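Local structure of interferon gamma receptor 1 (Gallus gallus, 4EQ3) at residues Y150-R155 with V190-H195; G110-N115 with V127-F132; H40-V45 with C59-A64; L28-P33 with F82-I87. The protein is probably a cytokine receptor that binds interferon gamma, this chain being its extracellular part, built of two fibronectin type III-like domains. One frame throughout, in Å; residues are numbered along the deposited sequence.

Contact 1: residues Y150-R155 with V190-H195; sequences YSVIFR and VSAKGH
The Tyr150 ring meets the backbone of Gly194 at a slant, its CD2 coming within 3.5 Å of Gly194 CA; because the glycine carries no side chain, the ring can lie close against that CA. At the other end of the pairing the Phe154 ring is likewise oblique to Val190, touching CG2 with its CD2 atom at 3.4 Å. The orientation of a third flat group, the His195 imidazole beside Ser151, is doubtful. Between the two aromatic ends the packing is tight: Val152 CG1 and Val190 CG2 approach to 3.2 Å, less than normal van der Waals contact. Val152 CG1 is anti to its own backbone N (chi1 -178°), which carries it to this meeting. Two antiparallel hydrogen-bonded pairs, Ser151 with Lys193 and Ile153 with Ser191, hold the backbones; Ile153 N meets Ser191 O at 2.9 Å, while the return bond from Ser191 N to Ile153 O is longer, 3.2 Å. Strands 148-156 and 186-196 form the middle of a four-stranded sheet, flanked by strands 161-168 and 201-213. The face bearing Tyr150, Val152, Phe154 and Ala192 turns inward, where Tyr150 and Ala192 pack on Val127 of strand 122-128, as expected of a fibronectin type III sandwich.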
loop_
_atom_site.group_PDB
_atom_site.type_symbol
_atom_site.label_atom_id
_atom_site.label_comp_id
_atom_site.label_asym_id
_atom_site.label_seq_id
_atom_site.Cartn_x
_atom_site.Cartn_y
_atom_site.Cartn_z
ATOM N N TYR A 150 11.777 8.321 2.305
ATOM C CA TYR A 150 10.727 9.321 2.284
ATOM C C TYR A 150 11.321 10.604 1.756
ATOM O O TYR A 150 12.461 10.947 2.085
ATOM C CB TYR A 150 10.140 9.537 3.688
ATOM C CG TYR A 150 9.309 8.376 4.179
ATOM C CD1 TYR A 150 9.872 7.373 4.958
ATOM C CD2 TYR A 150 7.960 8.277 3.860
ATOM C CE1 TYR A 150 9.117 6.302 5.406
ATOM C CE2 TYR A 150 7.195 7.208 4.305
ATOM C CZ TYR A 150 7.783 6.225 5.073
ATOM O OH TYR A 150 7.034 5.159 5.512
ATOM N N SER A 151 10.564 11.295 0.914
ATOM C CA SER A 151 10.944 12.624 0.476
ATOM C C SER A 151 10.090 13.595 1.264
ATOM O O SER A 151 8.897 13.364 1.453
ATOM C CB SER A 151 10.695 12.804 -1.020
ATOM O OG SER A 151 9.338 12.537 -1.318
ATOM N N VAL A 152 10.706 14.674 1.726
ATOM C CA VAL A 152 10.025 15.649 2.560
ATOM C C VAL A 152 10.161 17.029 1.954
ATOM O O VAL A 152 11.261 17.463 1.620
ATOM C CB VAL A 152 10.624 15.658 3.969
ATOM C CG1 VAL A 152 9.891 16.647 4.851
ATOM C CG2 VAL A 152 10.566 14.270 4.560
ATOM N N ILE A 153 9.031 17.712 1.800
ATOM C CA ILE A 153 9.012 19.051 1.228
ATOM C C ILE A 153 8.748 20.123 2.288
ATOM O O ILE A 153 7.706 20.133 2.943
ATOM C CB ILE A 153 7.980 19.170 0.096
ATOM C CG1 ILE A 153 8.336 18.214 -1.042
ATOM C CG2 ILE A 153 7.927 20.591 -0.418
ATOM C CD1 ILE A 153 7.403 18.297 -2.236
ATOM N N PHE A 154 9.709 21.025 2.436
ATOM C CA PHE A 154 9.657 22.066 3.452
ATOM C C PHE A 154 9.215 23.375 2.830
ATOM O O PHE A 154 9.917 23.919 1.989
ATOM C CB PHE A 154 11.047 22.253 4.053
ATOM C CG PHE A 154 11.075 22.171 5.546
ATOM C CD1 PHE A 154 11.329 23.298 6.309
ATOM C CD2 PHE A 154 10.850 20.963 6.185
ATOM C CE1 PHE A 154 11.359 23.221 7.693
ATOM C CE2 PHE A 154 10.878 20.875 7.564
ATOM C CZ PHE A 154 11.132 22.006 8.322
ATOM N N ARG A 155 8.061 23.887 3.241
ATOM C CA ARG A 155 7.573 25.160 2.716
ATOM C C ARG A 155 7.445 26.246 3.772
ATOM O O ARG A 155 6.876 26.038 4.841
ATOM C CB ARG A 155 6.222 24.983 2.021
ATOM C CG ARG A 155 6.328 24.657 0.551
ATOM C CD ARG A 155 5.480 23.448 0.201
ATOM N NE ARG A 155 4.214 23.812 -0.432
ATOM C CZ ARG A 155 3.998 23.777 -1.744
ATOM N NH1 ARG A 155 4.968 23.398 -2.573
ATOM N NH2 ARG A 155 2.809 24.120 -2.228
ATOM N N VAL A 190 5.113 21.367 6.164
ATOM C CA VAL A 190 5.862 20.240 5.647
ATOM C C VAL A 190 4.936 19.094 5.278
ATOM O O VAL A 190 3.908 18.861 5.946
ATOM C CB VAL A 190 6.905 19.754 6.675
ATOM C CG1 VAL A 190 6.255 18.841 7.702
ATOM C CG2 VAL A 190 8.037 19.043 5.976
ATOM N N SER A 191 5.308 18.395 4.207
ATOM C CA SER A 191 4.607 17.201 3.753
ATOM C C SER A 191 5.624 16.151 3.330
ATOM O O SER A 191 6.801 16.458 3.132
ATOM C CB SER A 191 3.701 17.531 2.571
ATOM O OG SER A 191 4.482 17.913 1.454
ATOM N N ALA A 192 5.178 14.909 3.188
ATOM C CA ALA A 192 6.105 13.840 2.831
ATOM C C ALA A 192 5.460 12.781 1.943
ATOM O O ALA A 192 4.234 12.636 1.941
ATOM C CB ALA A 192 6.679 13.193 4.094
ATOM N N LYS A 193 6.269 12.048 1.202
ATOM C CA LYS A 193 5.843 10.905 0.406
ATOM C C LYS A 193 6.767 9.705 0.609
ATOM O O LYS A 193 7.914 9.863 0.736
ATOM C CB LYS A 193 5.901 11.222 -1.078
ATOM C CG LYS A 193 4.915 12.086 -1.641
ATOM C CD LYS A 193 4.978 11.952 -3.126
ATOM C CE LYS A 193 5.653 13.034 -3.760
ATOM N NZ LYS A 193 5.191 13.234 -5.092
ATOM N N GLY A 194 6.243 8.505 0.594
ATOM C CA GLY A 194 7.082 7.319 0.610
ATOM C C GLY A 194 7.640 6.997 -0.771
ATOM O O GLY A 194 6.991 7.259 -1.788
ATOM N N HIS A 195 8.852 6.439 -0.798
ATOM C CA HIS A 195 9.502 5.989 -2.029
ATOM C C HIS A 195 10.041 4.579 -1.805
ATOM O O HIS A 195 10.579 4.285 -0.741
ATOM C CB HIS A 195 10.688 6.896 -2.393
ATOM C CG HIS A 195 10.301 8.208 -3.009
ATOM N ND1 HIS A 195 9.885 9.292 -2.260
ATOM C CD2 HIS A 195 10.302 8.623 -4.297
ATOM C CE1 HIS A 195 9.629 10.309 -3.066
ATOM N NE2 HIS A 195 9.868 9.928 -4.307
#

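Contact 2: residues G110-N115 with V127-F132; sequences GPPKLN and VYHPEF
His129 reaches across to Gly110 with an imidazole held on both faces and at its tip. Its CB sits over the centre of the Phe132 ring, within its own type I beta turn (His129 to Phe132). Farther out, ND1 lies 3.8 Å from Pro112 CB and is hydrogen-bonded to the Tyr150 hydroxyl. CE1 comes closer to the same proline, 3.5 Å from Pro112 CB, while CD2 runs past the carbonyl oxygens of Gly110 and Pro111. At the tip, NE2 donates to Gly110 O over 2.6 Å in a nearly straight bond (169°), with the acceptor in the ring plane but the donor well above the carbonyl plane. Pro112 CA covers one ring face in a CH-pi contact, 3.7 Å from the His129 ring centroid, and Phe132 CZ lies over the opposite face. Bonds at both ring nitrogens thus fix its rotation. Nearby, a water spans Pro111 O and Glu131 OE1. Where the hairpin proper begins, Lys113 N bonds to Tyr128 O at 2.8 Å and Tyr128 N to Lys113 O at 3.1 Å; the Lys113 side chain runs beside that of Tyr128, whose ring has Pro130 CD over its centre. The contact thus sits at the open end of the hairpin of strands 113-119 and 122-128, with Pro112 and Val127 turned onto Ala192 of strand 186-196 in the facing sheet.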
loop_
_atom_site.group_PDB
_atom_site.type_symbol
_atom_site.label_atom_id
_atom_site.label_comp_id
_atom_site.label_asym_id
_atom_site.label_seq_id
_atom_site.Cartn_x
_atom_site.Cartn_y
_atom_site.Cartn_z
ATOM N N GLY A 110 -0.202 4.859 0.241
ATOM C CA GLY A 110 -0.934 5.990 0.785
ATOM C C GLY A 110 -0.065 6.997 1.525
ATOM O O GLY A 110 1.127 6.779 1.738
ATOM N N PRO A 111 -0.664 8.119 1.944
ATOM C CA PRO A 111 0.157 9.119 2.626
ATOM C C PRO A 111 0.753 8.561 3.916
ATOM O O PRO A 111 0.131 7.734 4.592
ATOM C CB PRO A 111 -0.829 10.252 2.919
ATOM C CG PRO A 111 -2.191 9.643 2.819
ATOM C CD PRO A 111 -2.075 8.520 1.824
ATOM N N PRO A 112 1.975 8.989 4.252
ATOM C CA PRO A 112 2.570 8.562 5.516
ATOM C C PRO A 112 1.999 9.364 6.684
ATOM O O PRO A 112 1.446 10.444 6.484
ATOM C CB PRO A 112 4.041 8.917 5.338
ATOM C CG PRO A 112 4.032 10.066 4.401
ATOM C CD PRO A 112 2.903 9.805 3.448
ATOM N N LYS A 113 2.146 8.835 7.889
ATOM C CA LYS A 113 1.812 9.568 9.096
ATOM C C LYS A 113 2.989 10.479 9.405
ATOM O O LYS A 113 4.138 10.040 9.408
ATOM C CB LYS A 113 1.562 8.587 10.239
ATOM C CG LYS A 113 1.104 9.225 11.535
ATOM C CD LYS A 113 -0.214 9.959 11.357
ATOM C CE LYS A 113 -0.673 10.603 12.672
ATOM N NZ LYS A 113 -1.955 11.368 12.518
ATOM N N LEU A 114 2.719 11.756 9.648
ATOM C CA LEU A 114 3.804 12.712 9.835
ATOM C C LEU A 114 3.594 13.545 11.088
ATOM O O LEU A 114 2.582 14.232 11.211
ATOM C CB LEU A 114 3.901 13.632 8.617
ATOM C CG LEU A 114 5.123 14.554 8.520
ATOM C CD1 LEU A 114 5.399 14.946 7.073
ATOM C CD2 LEU A 114 4.992 15.792 9.396
ATOM N N ASN A 115 4.543 13.491 12.015
ATOM C CA ASN A 115 4.483 14.356 13.196
ATOM C C ASN A 115 5.523 15.468 13.144
ATOM O O ASN A 115 6.682 15.236 12.793
ATOM C CB ASN A 115 4.641 13.557 14.495
ATOM C CG ASN A 115 4.357 14.404 15.730
ATOM O OD1 ASN A 115 5.187 14.512 16.643
ATOM N ND2 ASN A 115 3.184 15.035 15.751
ATOM N N VAL A 127 8.330 10.595 10.450
ATOM C CA VAL A 127 7.481 10.100 9.386
ATOM C C VAL A 127 7.559 8.582 9.314
ATOM O O VAL A 127 8.636 8.007 9.454
ATOM C CB VAL A 127 7.876 10.734 8.048
ATOM C CG1 VAL A 127 9.343 10.428 7.738
ATOM C CG2 VAL A 127 6.953 10.259 6.924
ATOM N N TYR A 128 6.408 7.939 9.128
ATOM C CA TYR A 128 6.345 6.493 8.933
ATOM C C TYR A 128 4.952 6.061 8.465
ATOM O O TYR A 128 4.031 6.879 8.389
ATOM C CB TYR A 128 6.732 5.762 10.218
ATOM C CG TYR A 128 5.617 5.644 11.235
ATOM C CD1 TYR A 128 4.975 6.772 11.728
ATOM C CD2 TYR A 128 5.224 4.400 11.718
ATOM C CE1 TYR A 128 3.962 6.669 12.672
ATOM C CE2 TYR A 128 4.213 4.282 12.659
ATOM C CZ TYR A 128 3.585 5.421 13.131
ATOM O OH TYR A 128 2.578 5.305 14.060
ATOM N N HIS A 129 4.817 4.776 8.138
ATOM C CA HIS A 129 3.549 4.188 7.711
ATOM C C HIS A 129 3.122 3.100 8.679
ATOM O O HIS A 129 3.578 1.957 8.550
ATOM C CB HIS A 129 3.727 3.520 6.350
ATOM C CG HIS A 129 3.462 4.420 5.188
ATOM N ND1 HIS A 129 4.438 5.204 4.617
ATOM C CD2 HIS A 129 2.330 4.652 4.482
ATOM C CE1 HIS A 129 3.919 5.884 3.610
ATOM N NE2 HIS A 129 2.642 5.563 3.504
ATOM N N PRO A 130 2.228 3.425 9.634
ATOM C CA PRO A 130 1.804 2.419 10.621
ATOM C C PRO A 130 1.190 1.185 9.960
ATOM O O PRO A 130 1.227 0.088 10.519
ATOM C CB PRO A 130 0.746 3.161 11.455
ATOM C CG PRO A 130 0.299 4.287 10.595
ATOM C CD PRO A 130 1.512 4.698 9.807
ATOM N N GLU A 131 0.620 1.327 8.780
ATOM C CA GLU A 131 0.005 0.230 8.064
ATOM C C GLU A 131 0.957 -0.805 7.513
ATOM O O GLU A 131 0.588 -1.882 7.266
ATOM C CB GLU A 131 -0.808 0.743 6.923
ATOM C CG GLU A 131 -1.662 1.863 7.281
ATOM C CD GLU A 131 -1.106 3.219 6.848
ATOM O OE1 GLU A 131 -1.968 4.012 6.474
ATOM O OE2 GLU A 131 0.126 3.492 6.896
ATOM N N PHE A 132 2.194 -0.444 7.323
ATOM C CA PHE A 132 3.123 -1.404 6.724
ATOM C C PHE A 132 3.250 -2.633 7.614
ATOM O O PHE A 132 3.344 -2.520 8.834
ATOM C CB PHE A 132 4.501 -0.787 6.461
ATOM C CG PHE A 132 4.524 0.199 5.322
ATOM C CD1 PHE A 132 3.408 0.393 4.530
ATOM C CD2 PHE A 132 5.667 0.934 5.054
ATOM C CE1 PHE A 132 3.424 1.303 3.491
ATOM C CE2 PHE A 132 5.698 1.849 4.024
ATOM C CZ PHE A 132 4.578 2.036 3.235
HETATM O O HOH W 1 0.323 6.373 6.615
HETATM O O HOH W 2 -1.523 5.711 4.134
#

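Contact 3: residues H40-V45 with C59-A64; sequences HFVVEV and CVNISA
Val43 and Cys59 form the compact part of this contact, in the beta hairpin of strands 40-46 and 54-62 of the N-terminal fibronectin type III-like domain, which is interrupted by a G1 beta bulge. Val43 CB stands 3.9 Å from Cys59 CB, and the backbones are joined just beside it by Val43 N to Cys59 O at 3.1 Å. Cys59 SG, anti to its carbonyl carbon (chi1 -62°), continues into the disulfide with Cys67, which ties this edge strand to strand 66-68 of the other sheet. Phe41 is buried too, its ring packed edge-to-face with Trp30 and Tyr32. In the bulge, Asn61 and Ile62 both face Phe41; the extra residue shifts the register by one between Phe41 and Val42, and Asn61 takes the left-handed conformation (phi 57°, psi 47°) that goes with a G1 bulge. The outer side is looser and more open to solvent. Val42 CG2 and Val60 CG1 are 4.3 Å apart, the exposed Asn61 side chain runs alongside Val42, and the His40 ring lies at a slant beside the backbone of Asn61 to Ser63, its CD2 being 3.6 Å from Asn61 O. Within the bulge, Phe41 and Ile62 pair through two backbone bonds of unequal length: Phe41 N to Ile62 O is 2.8 Å, whereas Ile62 N reaches Phe41 O at 3.3 Å, in the carbonyl plane and on a lone pair.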
loop_
_atom_site.group_PDB
_atom_site.type_symbol
_atom_site.label_atom_id
_atom_site.label_comp_id
_atom_site.label_asym_id
_atom_site.label_seq_id
_atom_site.Cartn_x
_atom_site.Cartn_y
_atom_site.Cartn_z
ATOM N N HIS A 40 -21.424 -19.566 -2.840
ATOM C CA HIS A 40 -20.096 -19.546 -2.237
ATOM C C HIS A 40 -19.083 -19.465 -3.368
ATOM O O HIS A 40 -19.416 -19.734 -4.519
ATOM C CB HIS A 40 -19.851 -20.787 -1.381
ATOM C CG HIS A 40 -20.724 -20.866 -0.170
ATOM N ND1 HIS A 40 -22.058 -21.206 -0.236
ATOM C CD2 HIS A 40 -20.455 -20.651 1.141
ATOM C CE1 HIS A 40 -22.573 -21.198 0.982
ATOM N NE2 HIS A 40 -21.621 -20.864 1.834
ATOM N N PHE A 41 -17.849 -19.094 -3.056
ATOM C CA PHE A 41 -16.874 -18.852 -4.111
ATOM C C PHE A 41 -15.548 -19.566 -3.870
ATOM O O PHE A 41 -15.215 -19.917 -2.743
ATOM C CB PHE A 41 -16.648 -17.347 -4.290
ATOM C CG PHE A 41 -17.910 -16.573 -4.553
ATOM C CD1 PHE A 41 -18.501 -16.591 -5.806
ATOM C CD2 PHE A 41 -18.504 -15.824 -3.546
ATOM C CE1 PHE A 41 -19.667 -15.884 -6.051
ATOM C CE2 PHE A 41 -19.672 -15.113 -3.782
ATOM C CZ PHE A 41 -20.256 -15.141 -5.032
ATOM N N VAL A 42 -14.803 -19.789 -4.949
ATOM C CA VAL A 42 -13.460 -20.345 -4.839
ATOM C C VAL A 42 -12.473 -19.484 -5.607
ATOM O O VAL A 42 -12.649 -19.237 -6.804
ATOM C CB VAL A 42 -13.381 -21.788 -5.373
ATOM C CG1 VAL A 42 -11.985 -22.341 -5.160
ATOM C CG2 VAL A 42 -14.412 -22.667 -4.666
ATOM N N VAL A 43 -11.428 -19.040 -4.917
ATOM C CA VAL A 43 -10.432 -18.156 -5.514
ATOM C C VAL A 43 -9.122 -18.904 -5.724
ATOM O O VAL A 43 -8.661 -19.615 -4.826
ATOM C CB VAL A 43 -10.147 -16.936 -4.620
ATOM C CG1 VAL A 43 -9.094 -16.045 -5.256
ATOM C CG2 VAL A 43 -11.430 -16.161 -4.348
ATOM N N GLU A 44 -8.532 -18.740 -6.905
ATOM C CA GLU A 44 -7.212 -19.298 -7.174
ATOM C C GLU A 44 -6.195 -18.223 -7.561
ATOM O O GLU A 44 -6.556 -17.165 -8.081
ATOM C CB GLU A 44 -7.298 -20.341 -8.282
ATOM C CG GLU A 44 -8.198 -21.507 -7.939
ATOM C CD GLU A 44 -8.033 -22.652 -8.914
ATOM O OE1 GLU A 44 -8.035 -22.403 -10.139
ATOM O OE2 GLU A 44 -7.888 -23.800 -8.448
ATOM N N VAL A 45 -4.922 -18.509 -7.302
ATOM C CA VAL A 45 -3.839 -17.607 -7.675
ATOM C C VAL A 45 -2.826 -18.305 -8.598
ATOM O O VAL A 45 -2.518 -19.470 -8.404
ATOM C CB VAL A 45 -3.120 -17.091 -6.432
ATOM C CG1 VAL A 45 -2.662 -18.255 -5.561
ATOM C CG2 VAL A 45 -1.951 -16.190 -6.817
ATOM N N CYS A 59 -9.610 -18.835 1.021
ATOM C CA CYS A 59 -10.736 -18.373 0.217
ATOM C C CYS A 59 -11.360 -19.506 -0.604
ATOM O O CYS A 59 -11.549 -19.385 -1.819
ATOM C CB CYS A 59 -10.318 -17.208 -0.695
ATOM S SG CYS A 59 -9.735 -15.721 0.172
ATOM N N VAL A 60 -11.682 -20.605 0.069
ATOM C CA VAL A 60 -12.398 -21.706 -0.564
ATOM C C VAL A 60 -13.749 -21.865 0.117
ATOM O O VAL A 60 -13.829 -21.913 1.348
ATOM C CB VAL A 60 -11.621 -23.035 -0.462
ATOM C CG1 VAL A 60 -12.354 -24.137 -1.220
ATOM C CG2 VAL A 60 -10.217 -22.873 -1.014
ATOM N N ASN A 61 -14.781 -21.935 -0.678
ATOM C CA ASN A 61 -16.131 -22.068 -0.188
ATOM C C ASN A 61 -16.505 -20.951 0.757
ATOM O O ASN A 61 -17.001 -21.209 1.806
ATOM C CB ASN A 61 -16.334 -23.405 0.552
ATOM C CG ASN A 61 -16.148 -24.621 -0.326
ATOM O OD1 ASN A 61 -16.327 -24.578 -1.508
ATOM N ND2 ASN A 61 -15.840 -25.721 0.291
ATOM N N ILE A 62 -16.220 -19.713 0.381
ATOM C CA ILE A 62 -16.525 -18.546 1.196
ATOM C C ILE A 62 -17.761 -17.846 0.666
ATOM O O ILE A 62 -18.036 -17.885 -0.538
ATOM C CB ILE A 62 -15.365 -17.543 1.236
ATOM C CG1 ILE A 62 -14.920 -17.170 -0.180
ATOM C CG2 ILE A 62 -14.208 -18.111 2.011
ATOM C CD1 ILE A 62 -14.071 -15.894 -0.241
ATOM N N SER A 63 -18.513 -17.217 1.571
ATOM C CA SER A 63 -19.725 -16.509 1.181
ATOM C C SER A 63 -19.425 -15.050 0.852
ATOM O O SER A 63 -20.170 -14.406 0.106
ATOM C CB SER A 63 -20.766 -16.578 2.297
ATOM O OG SER A 63 -20.303 -15.904 3.457
ATOM N N ALA A 64 -18.342 -14.528 1.423
ATOM C CA ALA A 64 -17.933 -13.146 1.171
ATOM C C ALA A 64 -17.574 -12.922 -0.295
ATOM O O ALA A 64 -17.138 -13.836 -0.984
ATOM C CB ALA A 64 -16.762 -12.775 2.053
#

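Contact 4: residues L28-P33 with F82-I87; sequences LYWQYP and FRIKAI
Phe82 and Leu28 begin a buried contact between the two sheets of a fibronectin type III-like sandwich, in which strands 25-31 and 81-88 face each other; the axes of the 28-31 and 82-87 segments are 9.3 Å apart and 35° from parallel. Phe82 offers its CB to Leu28 CD2 at a distant 4.4 Å, and its side chain also packs on Val45 and Leu69. Arg83 turns away from the interior, and the next inward residue, Ile84, carries the largest share of the contact. It meets Leu28 tip to tip, CD1 standing 3.6 Å from Leu28 CD2. The same CD1 lies 3.8 Å from Trp30 CE3, and CG2 rests over one face of the indole, toward its rim. The Ile84 chi2 of 120° is well away from a staggered value, which suggests that CD1 is held between the leucine and the tryptophan at some torsional cost. Lys85 again points outward. Ala86, the last inward residue, packs against the far end of Tyr32, whose hydroxyl is hydrogen-bonded to Pro12 O. Tyr32 CG is anti to the backbone N (chi1 -157°), and CE1 and the hydroxyl meet the alanine methyl at a slant: Ala86 CB is 3.4 Å from both Tyr32 CE1 and Tyr32 OH.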
loop_
_atom_site.group_PDB
_atom_site.type_symbol
_atom_site.label_atom_id
_atom_site.label_comp_id
_atom_site.label_asym_id
_atom_site.label_seq_id
_atom_site.Cartn_x
_atom_site.Cartn_y
_atom_site.Cartn_z
ATOM N N LEU A 28 -8.900 -8.748 -3.188
ATOM C CA LEU A 28 -9.615 -9.023 -4.421
ATOM C C LEU A 28 -11.101 -8.908 -4.156
ATOM O O LEU A 28 -11.601 -9.458 -3.182
ATOM C CB LEU A 28 -9.302 -10.441 -4.910
ATOM C CG LEU A 28 -10.186 -10.985 -6.033
ATOM C CD1 LEU A 28 -9.903 -10.279 -7.364
ATOM C CD2 LEU A 28 -9.977 -12.490 -6.185
ATOM N N TYR A 29 -11.806 -8.191 -5.022
ATOM C CA TYR A 29 -13.234 -8.009 -4.858
ATOM C C TYR A 29 -13.964 -8.429 -6.122
ATOM O O TYR A 29 -13.428 -8.320 -7.214
ATOM C CB TYR A 29 -13.557 -6.540 -4.599
ATOM C CG TYR A 29 -12.895 -5.948 -3.381
ATOM C CD1 TYR A 29 -13.418 -6.168 -2.113
ATOM C CD2 TYR A 29 -11.756 -5.157 -3.499
ATOM C CE1 TYR A 29 -12.826 -5.613 -0.991
ATOM C CE2 TYR A 29 -11.152 -4.594 -2.370
ATOM C CZ TYR A 29 -11.697 -4.829 -1.123
ATOM O OH TYR A 29 -11.124 -4.289 0.002
ATOM N N TRP A 30 -15.201 -8.879 -5.961
ATOM C CA TRP A 30 -16.072 -9.157 -7.083
ATOM C C TRP A 30 -17.529 -8.946 -6.685
ATOM O O TRP A 30 -17.852 -8.662 -5.522
ATOM C CB TRP A 30 -15.867 -10.590 -7.585
ATOM C CG TRP A 30 -16.042 -11.628 -6.520
ATOM C CD1 TRP A 30 -17.169 -12.350 -6.253
ATOM C CD2 TRP A 30 -15.054 -12.061 -5.576
ATOM N NE1 TRP A 30 -16.943 -13.202 -5.193
ATOM C CE2 TRP A 30 -15.654 -13.040 -4.760
ATOM C CE3 TRP A 30 -13.722 -11.708 -5.337
ATOM C CZ2 TRP A 30 -14.967 -13.677 -3.732
ATOM C CZ3 TRP A 30 -13.042 -12.342 -4.311
ATOM C CH2 TRP A 30 -13.665 -13.311 -3.519
ATOM N N GLN A 31 -18.407 -9.086 -7.663
ATOM C CA GLN A 31 -19.825 -8.934 -7.428
ATOM C C GLN A 31 -20.564 -10.145 -7.971
ATOM O O GLN A 31 -20.059 -10.859 -8.850
ATOM C CB GLN A 31 -20.326 -7.645 -8.079
ATOM C CG GLN A 31 -19.836 -6.386 -7.372
ATOM C CD GLN A 31 -20.222 -5.121 -8.097
ATOM O OE1 GLN A 31 -20.135 -5.047 -9.323
ATOM N NE2 GLN A 31 -20.643 -4.108 -7.340
ATOM N N TYR A 32 -21.759 -10.379 -7.442
ATOM C CA TYR A 32 -22.535 -11.529 -7.859
ATOM C C TYR A 32 -24.026 -11.229 -7.852
ATOM O O TYR A 32 -24.504 -10.490 -6.992
ATOM C CB TYR A 32 -22.234 -12.724 -6.960
ATOM C CG TYR A 32 -22.549 -14.041 -7.625
ATOM C CD1 TYR A 32 -21.735 -14.532 -8.640
ATOM C CD2 TYR A 32 -23.661 -14.785 -7.256
ATOM C CE1 TYR A 32 -22.015 -15.731 -9.263
ATOM C CE2 TYR A 32 -23.944 -15.986 -7.866
ATOM C CZ TYR A 32 -23.116 -16.451 -8.872
ATOM O OH TYR A 32 -23.388 -17.637 -9.497
ATOM N N PRO A 33 -24.739 -11.804 -8.814
ATOM C CA PRO A 33 -26.185 -11.655 -8.889
ATOM C C PRO A 33 -26.931 -12.295 -7.738
ATOM O O PRO A 33 -26.431 -13.156 -7.087
ATOM C CB PRO A 33 -26.534 -12.313 -10.210
ATOM C CG PRO A 33 -25.461 -13.189 -10.476
ATOM C CD PRO A 33 -24.256 -12.598 -9.938
ATOM N N PHE A 82 -5.303 -13.883 -10.743
ATOM C CA PHE A 82 -6.233 -14.510 -9.804
ATOM C C PHE A 82 -7.517 -14.838 -10.538
ATOM O O PHE A 82 -7.811 -14.246 -11.576
ATOM C CB PHE A 82 -6.523 -13.600 -8.601
ATOM C CG PHE A 82 -5.296 -13.024 -7.967
ATOM C CD1 PHE A 82 -4.844 -11.760 -8.324
ATOM C CD2 PHE A 82 -4.589 -13.740 -7.013
ATOM C CE1 PHE A 82 -3.710 -11.217 -7.740
ATOM C CE2 PHE A 82 -3.454 -13.209 -6.428
ATOM C CZ PHE A 82 -3.009 -11.943 -6.797
ATOM N N ARG A 83 -8.283 -15.790 -10.018
ATOM C CA ARG A 83 -9.547 -16.137 -10.664
ATOM C C ARG A 83 -10.557 -16.667 -9.654
ATOM O O ARG A 83 -10.191 -17.194 -8.608
ATOM C CB ARG A 83 -9.333 -17.145 -11.804
ATOM C CG ARG A 83 -8.968 -18.556 -11.360
ATOM C CD ARG A 83 -8.752 -19.449 -12.591
ATOM N NE ARG A 83 -8.399 -20.830 -12.275
ATOM C CZ ARG A 83 -8.146 -21.752 -13.204
ATOM N NH1 ARG A 83 -8.213 -21.429 -14.486
ATOM N NH2 ARG A 83 -7.834 -22.994 -12.858
ATOM N N ILE A 84 -11.835 -16.515 -9.970
ATOM C CA ILE A 84 -12.867 -16.912 -9.030
ATOM C C ILE A 84 -13.981 -17.634 -9.747
ATOM O O ILE A 84 -14.412 -17.211 -10.808
ATOM C CB ILE A 84 -13.504 -15.686 -8.346
ATOM C CG1 ILE A 84 -12.425 -14.687 -7.894
ATOM C CG2 ILE A 84 -14.397 -16.138 -7.188
ATOM C CD1 ILE A 84 -12.550 -13.325 -8.523
ATOM N N LYS A 85 -14.479 -18.705 -9.141
ATOM C CA LYS A 85 -15.681 -19.352 -9.656
ATOM C C LYS A 85 -16.741 -19.338 -8.567
ATOM O O LYS A 85 -16.414 -19.259 -7.385
ATOM C CB LYS A 85 -15.398 -20.795 -10.083
ATOM C CG LYS A 85 -15.037 -21.712 -8.918
ATOM C CD LYS A 85 -14.950 -23.171 -9.357
ATOM C CE LYS A 85 -14.354 -24.032 -8.256
ATOM N NZ LYS A 85 -14.294 -25.477 -8.623
ATOM N N ALA A 86 -18.004 -19.430 -8.978
ATOM C CA ALA A 86 -19.130 -19.458 -8.050
ATOM C C ALA A 86 -19.725 -20.855 -7.910
ATOM O O ALA A 86 -19.835 -21.603 -8.885
ATOM C CB ALA A 86 -20.206 -18.488 -8.503
ATOM N N ILE A 87 -20.124 -21.193 -6.689
ATOM C CA ILE A 87 -20.825 -22.439 -6.436
ATOM C C ILE A 87 -22.235 -22.154 -5.937
ATOM O O ILE A 87 -22.426 -21.455 -4.940
ATOM C CB ILE A 87 -20.095 -23.296 -5.406
ATOM C CG1 ILE A 87 -18.625 -23.453 -5.800
ATOM C CG2 ILE A 87 -20.782 -24.649 -5.281
ATOM C CD1 ILE A 87 -17.780 -24.098 -4.725
#

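The four contacts fall into two pairs, one in each domain. Contacts 3 and 4 share the N-terminal domain, their centres 8 Å apart: strands 40-46 and 81-88 are neighbours in one sheet, joined by His40 O to Ile87 N at 2.7 Å and by the salt bridge of Glu44 OE1 with Arg83 NE, also 2.7 Å. Contacts 1 and 2 lie 11 Å apart, centre to centre, in the second domain and touch across its sandwich, for instance through Ala192 CB and Leu114 CD1 at 3.7 Å. The contacts of different domains do not touch one another: the centres of contacts 1 and 3 are 40 Å apart, and even contacts 2 and 4 keep about 13 Å between nearest atoms.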